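Local coordinates for protein thiamine-monophosphate kinase (Stenotrophomonas maltophilia, PDB 6XEP) that probably catalyses the ATP- and magnesium-dependent phosphorylation of thiamine monophosphate to thiamine diphosphate, the active form of vitamin B1, at residues Arg152-Ile162 with Leu232-Ala243; Arg207-Phe217 with Ala289-Leu299. One frame throughout, in Å; residues are numbered along the deposited sequence.

Contact 1: residues Arg152-Ile162 with Leu232-Ala243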
loop_
_atom_site.group_PDB
_atom_site.type_symbol
_atom_site.label_atom_id
_atom_site.label_comp_id
_atom_site.label_asym_id
_atom_site.label_seq_id
_atom_site.Cartn_x
_atom_site.Cartn_y
_atom_site.Cartn_z
ATOM N N ARG A 152 -5.458 19.544 10.842
ATOM C CA ARG A 152 -6.792 18.975 10.695
ATOM C C ARG A 152 -7.636 19.872 9.803
ATOM O O ARG A 152 -7.317 21.042 9.591
ATOM C CB ARG A 152 -7.479 18.803 12.056
ATOM C CG ARG A 152 -6.801 17.783 12.970
ATOM C CD ARG A 152 -7.493 17.755 14.317
ATOM N NE ARG A 152 -8.908 17.402 14.190
ATOM C CZ ARG A 152 -9.385 16.158 14.228
ATOM N NH1 ARG A 152 -8.566 15.123 14.378
ATOM N NH2 ARG A 152 -10.694 15.940 14.116
ATOM N N ARG A 153 -8.716 19.297 9.272
ATOM C CA ARG A 153 -9.648 20.027 8.419
ATOM C C ARG A 153 -10.786 20.686 9.182
ATOM O O ARG A 153 -11.516 21.496 8.594
ATOM C CB ARG A 153 -10.253 19.087 7.374
ATOM C CG ARG A 153 -9.248 18.409 6.455
ATOM C CD ARG A 153 -9.934 17.390 5.555
ATOM N NE ARG A 153 -8.986 16.789 4.614
ATOM C CZ ARG A 153 -9.336 15.982 3.620
ATOM N NH1 ARG A 153 -10.610 15.668 3.435
ATOM N NH2 ARG A 153 -8.408 15.486 2.804
ATOM N N ASP A 154 -10.974 20.358 10.462
ATOM C CA ASP A 154 -12.194 20.715 11.174
ATOM C C ASP A 154 -12.005 21.868 12.154
ATOM O O ASP A 154 -12.912 22.153 12.948
ATOM C CB ASP A 154 -12.764 19.485 11.902
ATOM C CG ASP A 154 -11.853 18.975 13.010
ATOM O OD1 ASP A 154 -10.657 19.305 13.008
ATOM O OD2 ASP A 154 -12.328 18.231 13.892
ATOM N N ARG A 155 -10.889 22.590 12.086
ATOM C CA ARG A 155 -10.602 23.584 13.111
ATOM C C ARG A 155 -10.508 25.004 12.565
ATOM O O ARG A 155 -9.946 25.878 13.230
ATOM C CB ARG A 155 -9.326 23.202 13.864
ATOM C CG ARG A 155 -9.527 21.927 14.680
ATOM C CD ARG A 155 -8.386 21.628 15.621
ATOM N NE ARG A 155 -8.727 20.522 16.513
ATOM C CZ ARG A 155 -7.834 19.728 17.099
ATOM N NH1 ARG A 155 -6.534 19.900 16.873
ATOM N NH2 ARG A 155 -8.247 18.746 17.893
ATOM N N ALA A 156 -11.072 25.271 11.393
ATOM C CA ALA A 156 -11.163 26.654 10.941
ATOM C C ALA A 156 -11.999 27.458 11.935
ATOM O O ALA A 156 -12.946 26.941 12.526
ATOM C CB ALA A 156 -11.779 26.717 9.545
ATOM N N GLN A 157 -11.624 28.721 12.148
ATOM C CA GLN A 157 -12.281 29.592 13.110
ATOM C C GLN A 157 -12.923 30.766 12.390
ATOM O O GLN A 157 -12.388 31.262 11.398
ATOM C CB GLN A 157 -11.287 30.122 14.153
ATOM C CG GLN A 157 -10.680 29.026 15.005
ATOM C CD GLN A 157 -11.732 28.275 15.778
ATOM O OE1 GLN A 157 -12.512 28.875 16.529
ATOM N NE2 GLN A 157 -11.776 26.956 15.599
ATOM N N LEU A 158 -14.066 31.215 12.908
ATOM C CA LEU A 158 -14.688 32.418 12.379
ATOM C C LEU A 158 -13.693 33.570 12.386
ATOM O O LEU A 158 -12.946 33.758 13.353
ATOM C CB LEU A 158 -15.932 32.773 13.210
ATOM C CG LEU A 158 -17.052 31.724 13.209
ATOM C CD1 LEU A 158 -18.277 32.228 13.961
ATOM C CD2 LEU A 158 -17.444 31.319 11.798
ATOM N N GLY A 159 -13.677 34.340 11.298
ATOM C CA GLY A 159 -12.724 35.417 11.144
ATOM C C GLY A 159 -11.373 35.041 10.554
ATOM O O GLY A 159 -10.574 35.946 10.268
ATOM N N ASP A 160 -11.087 33.753 10.343
ATOM C CA ASP A 160 -9.810 33.363 9.748
ATOM C C ASP A 160 -9.671 33.916 8.330
ATOM O O ASP A 160 -10.650 34.038 7.589
ATOM C CB ASP A 160 -9.678 31.838 9.677
ATOM C CG ASP A 160 -9.309 31.201 11.004
ATOM O OD1 ASP A 160 -9.102 31.935 11.999
ATOM O OD2 ASP A 160 -9.222 29.951 11.038
ATOM N N ASP A 161 -8.434 34.222 7.945
ATOM C CA ASP A 161 -8.097 34.334 6.530
ATOM C C ASP A 161 -7.964 32.938 5.923
ATOM O O ASP A 161 -7.568 31.987 6.595
ATOM C CB ASP A 161 -6.774 35.075 6.326
ATOM C CG ASP A 161 -6.808 36.510 6.809
ATOM O OD1 ASP A 161 -7.853 37.167 6.632
ATOM O OD2 ASP A 161 -5.770 36.994 7.341
ATOM N N ILE A 162 -8.257 32.831 4.632
ATOM C CA ILE A 162 -7.985 31.632 3.848
ATOM C C ILE A 162 -6.761 31.914 2.986
ATOM O O ILE A 162 -6.670 32.985 2.365
ATOM C CB ILE A 162 -9.194 31.252 2.975
ATOM C CG1 ILE A 162 -10.449 31.058 3.841
ATOM C CG2 ILE A 162 -8.928 29.955 2.194
ATOM C CD1 ILE A 162 -11.687 30.736 3.002
ATOM N N LEU A 232 -11.495 22.998 -0.275
ATOM C CA LEU A 232 -11.911 23.966 0.736
ATOM C C LEU A 232 -13.283 23.610 1.285
ATOM O O LEU A 232 -13.562 23.840 2.468
ATOM C CB LEU A 232 -11.932 25.367 0.133
ATOM C CG LEU A 232 -12.286 26.531 1.028
ATOM C CD1 LEU A 232 -11.414 26.498 2.265
ATOM C CD2 LEU A 232 -12.063 27.805 0.214
ATOM N N GLY A 233 -14.130 23.026 0.443
ATOM C CA GLY A 233 -15.409 22.493 0.896
ATOM C C GLY A 233 -15.301 21.541 2.063
ATOM O O GLY A 233 -16.165 21.528 2.942
ATOM N N HIS A 234 -14.260 20.703 2.079
ATOM C CA HIS A 234 -14.046 19.836 3.236
ATOM C C HIS A 234 -13.748 20.649 4.495
ATOM O O HIS A 234 -14.235 20.316 5.578
ATOM C CB HIS A 234 -12.899 18.854 2.979
ATOM C CG HIS A 234 -13.114 17.961 1.803
ATOM N ND1 HIS A 234 -14.343 17.421 1.496
ATOM C CD2 HIS A 234 -12.255 17.514 0.856
ATOM C CE1 HIS A 234 -14.233 16.680 0.406
ATOM N NE2 HIS A 234 -12.976 16.717 -0.000
ATOM N N ILE A 235 -12.949 21.715 4.384
ATOM C CA ILE A 235 -12.711 22.543 5.569
ATOM C C ILE A 235 -14.015 23.169 6.059
ATOM O O ILE A 235 -14.320 23.169 7.259
ATOM C CB ILE A 235 -11.648 23.623 5.290
ATOM C CG1 ILE A 235 -10.275 22.983 5.078
ATOM C CG2 ILE A 235 -11.555 24.590 6.476
ATOM C CD1 ILE A 235 -9.151 24.005 4.926
ATOM N N ALA A 236 -14.800 23.721 5.137
ATOM C CA ALA A 236 -16.030 24.401 5.526
ATOM C C ALA A 236 -16.989 23.436 6.216
ATOM O O ALA A 236 -17.566 23.747 7.271
ATOM C CB ALA A 236 -16.680 25.011 4.281
ATOM N N ALA A 237 -17.172 22.252 5.625
ATOM C CA ALA A 237 -18.097 21.273 6.184
ATOM C C ALA A 237 -17.600 20.743 7.527
ATOM O O ALA A 237 -18.333 20.751 8.517
ATOM C CB ALA A 237 -18.297 20.129 5.188
ATOM N N ARG A 238 -16.337 20.312 7.592
ATOM C CA ARG A 238 -15.833 19.729 8.829
ATOM C C ARG A 238 -15.755 20.755 9.953
ATOM O O ARG A 238 -15.968 20.404 11.118
ATOM C CB ARG A 238 -14.460 19.084 8.566
ATOM C CG ARG A 238 -14.526 17.964 7.525
ATOM C CD ARG A 238 -14.836 16.617 8.162
ATOM N NE ARG A 238 -13.672 16.188 8.931
ATOM C CZ ARG A 238 -13.614 16.184 10.258
ATOM N NH1 ARG A 238 -14.672 16.542 10.964
ATOM N NH2 ARG A 238 -12.503 15.807 10.876
ATOM N N SER A 239 -15.485 22.027 9.633
ATOM C CA SER A 239 -15.394 23.075 10.641
ATOM C C SER A 239 -16.740 23.733 10.953
ATOM O O SER A 239 -16.802 24.546 11.874
ATOM C CB SER A 239 -14.391 24.164 10.202
ATOM O OG SER A 239 -13.084 23.619 9.963
ATOM N N ASN A 240 -17.804 23.407 10.215
ATOM C CA ASN A 240 -19.144 23.989 10.426
ATOM C C ASN A 240 -19.142 25.509 10.228
ATOM O O ASN A 240 -19.688 26.270 11.043
ATOM C CB ASN A 240 -19.698 23.628 11.814
ATOM C CG ASN A 240 -21.196 23.945 11.965
ATOM O OD1 ASN A 240 -21.979 23.795 11.024
ATOM N ND2 ASN A 240 -21.594 24.361 13.166
ATOM N N VAL A 241 -18.538 25.960 9.121
ATOM C CA VAL A 241 -18.400 27.388 8.833
ATOM C C VAL A 241 -18.637 27.626 7.350
ATOM O O VAL A 241 -18.649 26.698 6.544
ATOM C CB VAL A 241 -17.017 27.944 9.221
ATOM C CG1 VAL A 241 -16.774 27.794 10.719
ATOM C CG2 VAL A 241 -15.919 27.239 8.373
ATOM N N ALA A 242 -18.794 28.894 6.995
ATOM C CA ALA A 242 -18.733 29.276 5.591
ATOM C C ALA A 242 -17.310 29.659 5.219
ATOM O O ALA A 242 -16.561 30.234 6.021
ATOM C CB ALA A 242 -19.659 30.457 5.276
ATOM N N ALA A 243 -16.944 29.336 3.986
ATOM C CA ALA A 243 -15.703 29.801 3.382
ATOM C C ALA A 243 -16.038 30.719 2.215
ATOM O O ALA A 243 -16.847 30.366 1.346
ATOM C CB ALA A 243 -14.852 28.618 2.911
HETATM O O HOH W 1 -14.652 17.098 13.910
HETATM O O HOH W 2 -15.365 25.926 13.559
#

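Contact 2: residues Arg207-Phe217 with Ala289-Leu299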
loop_
_atom_site.group_PDB
_atom_site.type_symbol
_atom_site.label_atom_id
_atom_site.label_comp_id
_atom_site.label_asym_id
_atom_site.label_seq_id
_atom_site.Cartn_x
_atom_site.Cartn_y
_atom_site.Cartn_z
ATOM N N ARG A 207 4.002 20.156 -0.987
ATOM C CA ARG A 207 4.518 21.235 -0.148
ATOM C C ARG A 207 4.798 20.729 1.269
ATOM O O ARG A 207 4.229 21.199 2.259
ATOM C CB ARG A 207 3.552 22.415 -0.149
ATOM C CG ARG A 207 3.148 22.868 -1.549
ATOM C CD ARG A 207 4.358 23.343 -2.371
ATOM N NE ARG A 207 3.886 23.979 -3.595
ATOM C CZ ARG A 207 4.671 24.396 -4.576
ATOM N NH1 ARG A 207 5.999 24.245 -4.473
ATOM N NH2 ARG A 207 4.117 24.951 -5.657
ATOM N N VAL A 208 5.703 19.745 1.342
ATOM C CA VAL A 208 6.003 19.096 2.622
ATOM C C VAL A 208 6.613 20.096 3.606
ATOM O O VAL A 208 6.225 20.155 4.781
ATOM C CB VAL A 208 6.929 17.881 2.413
ATOM C CG1 VAL A 208 7.250 17.236 3.753
ATOM C CG2 VAL A 208 6.276 16.842 1.466
ATOM N N THR A 209 7.596 20.882 3.154
ATOM C CA THR A 209 8.232 21.831 4.070
ATOM C C THR A 209 7.218 22.825 4.632
ATOM O O THR A 209 7.222 23.116 5.836
ATOM C CB THR A 209 9.376 22.570 3.365
ATOM O OG1 THR A 209 10.290 21.607 2.836
ATOM C CG2 THR A 209 10.118 23.447 4.352
ATOM N N LEU A 210 6.327 23.336 3.789
ATOM C CA LEU A 210 5.256 24.195 4.289
ATOM C C LEU A 210 4.401 23.469 5.320
ATOM O O LEU A 210 4.109 24.008 6.394
ATOM C CB LEU A 210 4.385 24.675 3.134
ATOM C CG LEU A 210 3.142 25.488 3.516
ATOM C CD1 LEU A 210 3.511 26.802 4.170
ATOM C CD2 LEU A 210 2.348 25.765 2.226
ATOM N N GLY A 211 3.992 22.240 5.009
ATOM C CA GLY A 211 3.144 21.500 5.932
ATOM C C GLY A 211 3.763 21.353 7.304
ATOM O O GLY A 211 3.073 21.458 8.324
ATOM N N LEU A 212 5.078 21.167 7.350
ATOM C CA LEU A 212 5.801 20.995 8.603
ATOM C C LEU A 212 5.955 22.286 9.376
ATOM O O LEU A 212 6.384 22.243 10.534
ATOM C CB LEU A 212 7.187 20.419 8.339
ATOM C CG LEU A 212 7.205 18.949 7.933
ATOM C CD1 LEU A 212 8.612 18.572 7.593
ATOM C CD2 LEU A 212 6.673 18.068 9.069
ATOM N N ARG A 213 5.639 23.425 8.767
ATOM C CA ARG A 213 5.712 24.687 9.482
ATOM C C ARG A 213 4.356 25.259 9.839
ATOM O O ARG A 213 4.280 26.089 10.751
ATOM C CB ARG A 213 6.499 25.711 8.666
ATOM C CG ARG A 213 7.969 25.314 8.580
ATOM C CD ARG A 213 8.858 26.495 8.331
ATOM N NE ARG A 213 10.089 26.049 7.709
ATOM C CZ ARG A 213 11.013 26.860 7.203
ATOM N NH1 ARG A 213 12.098 26.339 6.645
ATOM N NH2 ARG A 213 10.851 28.181 7.248
ATOM N N LEU A 214 3.290 24.782 9.193
ATOM C CA LEU A 214 1.966 25.390 9.331
ATOM C C LEU A 214 1.371 25.190 10.719
ATOM O O LEU A 214 0.524 25.986 11.142
ATOM C CB LEU A 214 1.015 24.815 8.280
ATOM C CG LEU A 214 1.068 25.471 6.902
ATOM C CD1 LEU A 214 0.101 24.810 5.928
ATOM C CD2 LEU A 214 0.771 26.946 7.020
ATOM N N ARG A 215 1.782 24.145 11.439
ATOM C CA ARG A 215 1.214 23.935 12.765
ATOM C C ARG A 215 1.460 25.143 13.644
ATOM O O ARG A 215 0.626 25.478 14.496
ATOM C CB ARG A 215 1.789 22.675 13.417
ATOM C CG ARG A 215 1.281 22.427 14.850
ATOM C CD ARG A 215 -0.235 22.152 14.900
ATOM N NE ARG A 215 -0.664 21.878 16.274
ATOM C CZ ARG A 215 -1.084 22.805 17.133
ATOM N NH1 ARG A 215 -1.153 24.080 16.764
ATOM N NH2 ARG A 215 -1.440 22.459 18.363
ATOM N N ALA A 216 2.584 25.833 13.426
ATOM C CA ALA A 216 2.879 27.014 14.222
ATOM C C ALA A 216 2.055 28.229 13.825
ATOM O O ALA A 216 2.061 29.219 14.568
ATOM C CB ALA A 216 4.370 27.349 14.119
ATOM N N PHE A 217 1.346 28.194 12.692
ATOM C CA PHE A 217 0.685 29.399 12.189
ATOM C C PHE A 217 -0.797 29.218 11.883
ATOM O O PHE A 217 -1.564 30.179 11.964
ATOM C CB PHE A 217 1.366 29.914 10.900
ATOM C CG PHE A 217 2.848 30.207 11.040
ATOM C CD1 PHE A 217 3.796 29.274 10.634
ATOM C CD2 PHE A 217 3.291 31.423 11.540
ATOM C CE1 PHE A 217 5.144 29.538 10.735
ATOM C CE2 PHE A 217 4.655 31.691 11.652
ATOM C CZ PHE A 217 5.574 30.752 11.248
ATOM N N ALA A 289 3.332 37.381 9.595
ATOM C CA ALA A 289 4.168 36.198 9.770
ATOM C C ALA A 289 4.119 35.307 8.539
ATOM O O ALA A 289 5.140 34.743 8.131
ATOM C CB ALA A 289 3.721 35.422 11.009
ATOM N N LEU A 290 2.938 35.173 7.932
ATOM C CA LEU A 290 2.807 34.314 6.765
ATOM C C LEU A 290 3.484 34.920 5.545
ATOM O O LEU A 290 4.033 34.185 4.723
ATOM C CB LEU A 290 1.326 34.013 6.504
ATOM C CG LEU A 290 0.734 33.060 7.548
ATOM C CD1 LEU A 290 -0.803 33.053 7.517
ATOM C CD2 LEU A 290 1.274 31.648 7.345
ATOM N N HIS A 291 3.476 36.249 5.402
ATOM C CA HIS A 291 4.265 36.845 4.324
ATOM C C HIS A 291 5.745 36.582 4.540
ATOM O O HIS A 291 6.481 36.280 3.591
ATOM C CB HIS A 291 3.990 38.346 4.224
ATOM C CG HIS A 291 2.604 38.656 3.754
ATOM N ND1 HIS A 291 2.122 38.212 2.542
ATOM C CD2 HIS A 291 1.589 39.331 4.339
ATOM C CE1 HIS A 291 0.870 38.607 2.396
ATOM N NE2 HIS A 291 0.523 39.288 3.473
ATOM N N TYR A 292 6.189 36.664 5.793
ATOM C CA TYR A 292 7.576 36.354 6.104
ATOM C C TYR A 292 7.883 34.898 5.806
ATOM O O TYR A 292 8.961 34.574 5.296
ATOM C CB TYR A 292 7.873 36.660 7.569
ATOM C CG TYR A 292 9.323 36.417 7.918
ATOM C CD1 TYR A 292 9.743 35.183 8.415
ATOM C CD2 TYR A 292 10.283 37.408 7.719
ATOM C CE1 TYR A 292 11.080 34.949 8.723
ATOM C CE2 TYR A 292 11.624 37.183 8.033
ATOM C CZ TYR A 292 12.012 35.952 8.531
ATOM O OH TYR A 292 13.335 35.719 8.838
ATOM N N LEU A 293 6.946 34.004 6.133
ATOM C CA LEU A 293 7.149 32.581 5.868
ATOM C C LEU A 293 7.283 32.319 4.374
ATOM O O LEU A 293 8.134 31.529 3.945
ATOM C CB LEU A 293 5.979 31.771 6.452
ATOM C CG LEU A 293 6.023 30.254 6.203
ATOM C CD1 LEU A 293 7.242 29.631 6.858
ATOM C CD2 LEU A 293 4.749 29.597 6.706
ATOM N N ALA A 294 6.441 32.971 3.568
ATOM C CA ALA A 294 6.516 32.800 2.125
ATOM C C ALA A 294 7.887 33.213 1.609
ATOM O O ALA A 294 8.468 32.528 0.765
ATOM C CB ALA A 294 5.408 33.604 1.444
ATOM N N GLU A 295 8.424 34.323 2.115
ATOM C CA GLU A 295 9.772 34.729 1.727
ATOM C C GLU A 295 10.801 33.703 2.177
ATOM O O GLU A 295 11.744 33.387 1.441
ATOM C CB GLU A 295 10.096 36.099 2.322
ATOM C CG GLU A 295 9.226 37.224 1.781
ATOM C CD GLU A 295 9.469 37.483 0.301
ATOM O OE1 GLU A 295 10.635 37.735 -0.073
ATOM O OE2 GLU A 295 8.499 37.421 -0.486
ATOM N N SER A 296 10.637 33.183 3.394
ATOM C CA SER A 296 11.590 32.225 3.946
ATOM C C SER A 296 11.624 30.939 3.130
ATOM O O SER A 296 12.704 30.381 2.866
ATOM C CB SER A 296 11.230 31.926 5.401
ATOM O OG SER A 296 12.152 31.007 5.966
ATOM N N LEU A 297 10.458 30.478 2.689
ATOM C CA LEU A 297 10.318 29.259 1.905
ATOM C C LEU A 297 10.545 29.469 0.418
ATOM O O LEU A 297 10.589 28.479 -0.317
ATOM C CB LEU A 297 8.922 28.678 2.099
ATOM C CG LEU A 297 8.562 28.212 3.506
ATOM C CD1 LEU A 297 7.121 27.760 3.544
ATOM C CD2 LEU A 297 9.494 27.092 3.915
ATOM N N ASP A 298 10.657 30.713 -0.045
ATOM C CA ASP A 298 10.634 31.005 -1.478
ATOM C C ASP A 298 9.464 30.269 -2.131
ATOM O O ASP A 298 9.597 29.584 -3.154
ATOM C CB ASP A 298 11.973 30.649 -2.144
ATOM C CG ASP A 298 12.071 31.174 -3.575
ATOM O OD1 ASP A 298 11.326 32.118 -3.915
ATOM O OD2 ASP A 298 12.871 30.633 -4.365
ATOM N N LEU A 299 8.294 30.395 -1.494
ATOM C CA LEU A 299 7.066 29.759 -1.938
ATOM C C LEU A 299 5.925 30.757 -1.800
ATOM O O LEU A 299 5.679 31.262 -0.701
ATOM C CB LEU A 299 6.776 28.504 -1.103
ATOM C CG LEU A 299 5.416 27.852 -1.357
ATOM C CD1 LEU A 299 5.331 27.164 -2.736
ATOM C CD2 LEU A 299 5.104 26.872 -0.248
#

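Contact 1: residues Arg152-Ile162 with Leu232-Ala243
Asp-154 lays its CB over one face of the Arg-238 guanidinium, 3.6 Å from NH1 and toward its rim. With CG set between the backbone N and the carbonyl carbon (chi1 65°), its carboxylate comes beside Arg-152, which grips it side-on: NE serves OD1 and NH2 serves OD2, the latter at 2.8 Å with an N-H...O angle of 174°. Asp-154 OD2 and Arg-238 NH2 form a long salt bridge of 3.9 Å, and a water joins OD2 to NH1. The stronger partner of Arg-238 is Asp-37 of the second subunit, and Arg-152 likewise pairs with Asp-36 there; acidic groups from both chains probably offset the like charges of the arginines.

In the last turn of the helix, Ser-239 OG accepts a hydrogen bond from Ala-156 N, 3.0 Å away, and also lies 3.0 Å from Arg-153 O. Farther along, Leu-158 slides past Val-241, CD2 against CG1, and Ile-162 CD1 reaches Ala-243 CB at 3.8 Å. Arg-153 NH1 lies 3.6 Å from His-234 CD2, the planes nearly parallel (6°). Arg-153 probably binds ATP, which places this loop-on-helix contact beside the probable nucleotide site of a PurM-like C-terminal domain.

Contact 2: residues Arg207-Phe217 with Ala289-Leu299
With CG anti to the backbone N in Leu-210 (chi1 175°) and in Leu-293 (chi1 178°), both leucines carry their methyls into the space between helices 208-214 and 287-297, where Leu-210 CD1 stands 4.0 Å from Leu-293 CD2. The two helices form a roughly antiparallel pair in the PurM-like C-terminal domain: the axes of 208-214 and 289-297 run at 146° between their N-to-C directions and approach to 11.4 Å, a separation bridged by long side chains.

Leu-210 is met from several directions. The Leu-297 side chain crosses that of Leu-210 at about a right angle, CD1 against CD1, and Leu-210 CD2 lies 3.9 Å from Leu-299 CD2. Beneath this layer is the mixed sheet, since Leu-210 also rests on Leu-278 and Leu-301, and Leu-290 packs on Phe-280. At the opposite end of the interface from Arg-207, Phe-217 is held by three residues: Leu-290 CD2 at its CB, Ala-289 CB beside CE2 at 3.9 Å, and Leu-293 CD2 near CE1.

Two arginines contribute flat surfaces to this apolar layer. The extended chain of Arg-213 passes Leu-293 CD1 with its CD, and its guanidinium receives Leu-297 CD2 over the centre of one face, 3.6 Å from CZ. At the edge of that group, in its plane, Arg-213 NH2 makes a weak hydrogen bond of 3.4 Å to Ser-296 OG. Arg-207, the N-cap residue of its helix, is salt-bridged through NH2 to Glu-277. That pairing probably helps to orient the guanidinium, which offers one face to Leu-299 CD1; this methyl sits over its centre, 3.4 Å from Arg-207 CZ.

How the contacts relate
Contact 1 and contact 2 both lie in the PurM-like C-terminal part of the chain, their segments alternate along the sequence, and their centres lie 19 Å apart with no direct touch. Both meet the mixed six-stranded sheet: 152-162 and 232-243 supply parts of strands 161-165 and 242-245, whereas 207-217 and 289-299 supply helices that pack on strands 161-165, 277-282 and 301-308. Each is partly buried, but the chemistry differs. Contact 1 combines an apolar end with a charged end at the subunit interface, near predicted nucleotide and magnesium ligands. Contact 2 is mainly leucine packing, with arginines at its margins, and no other chain of the assembly touches it.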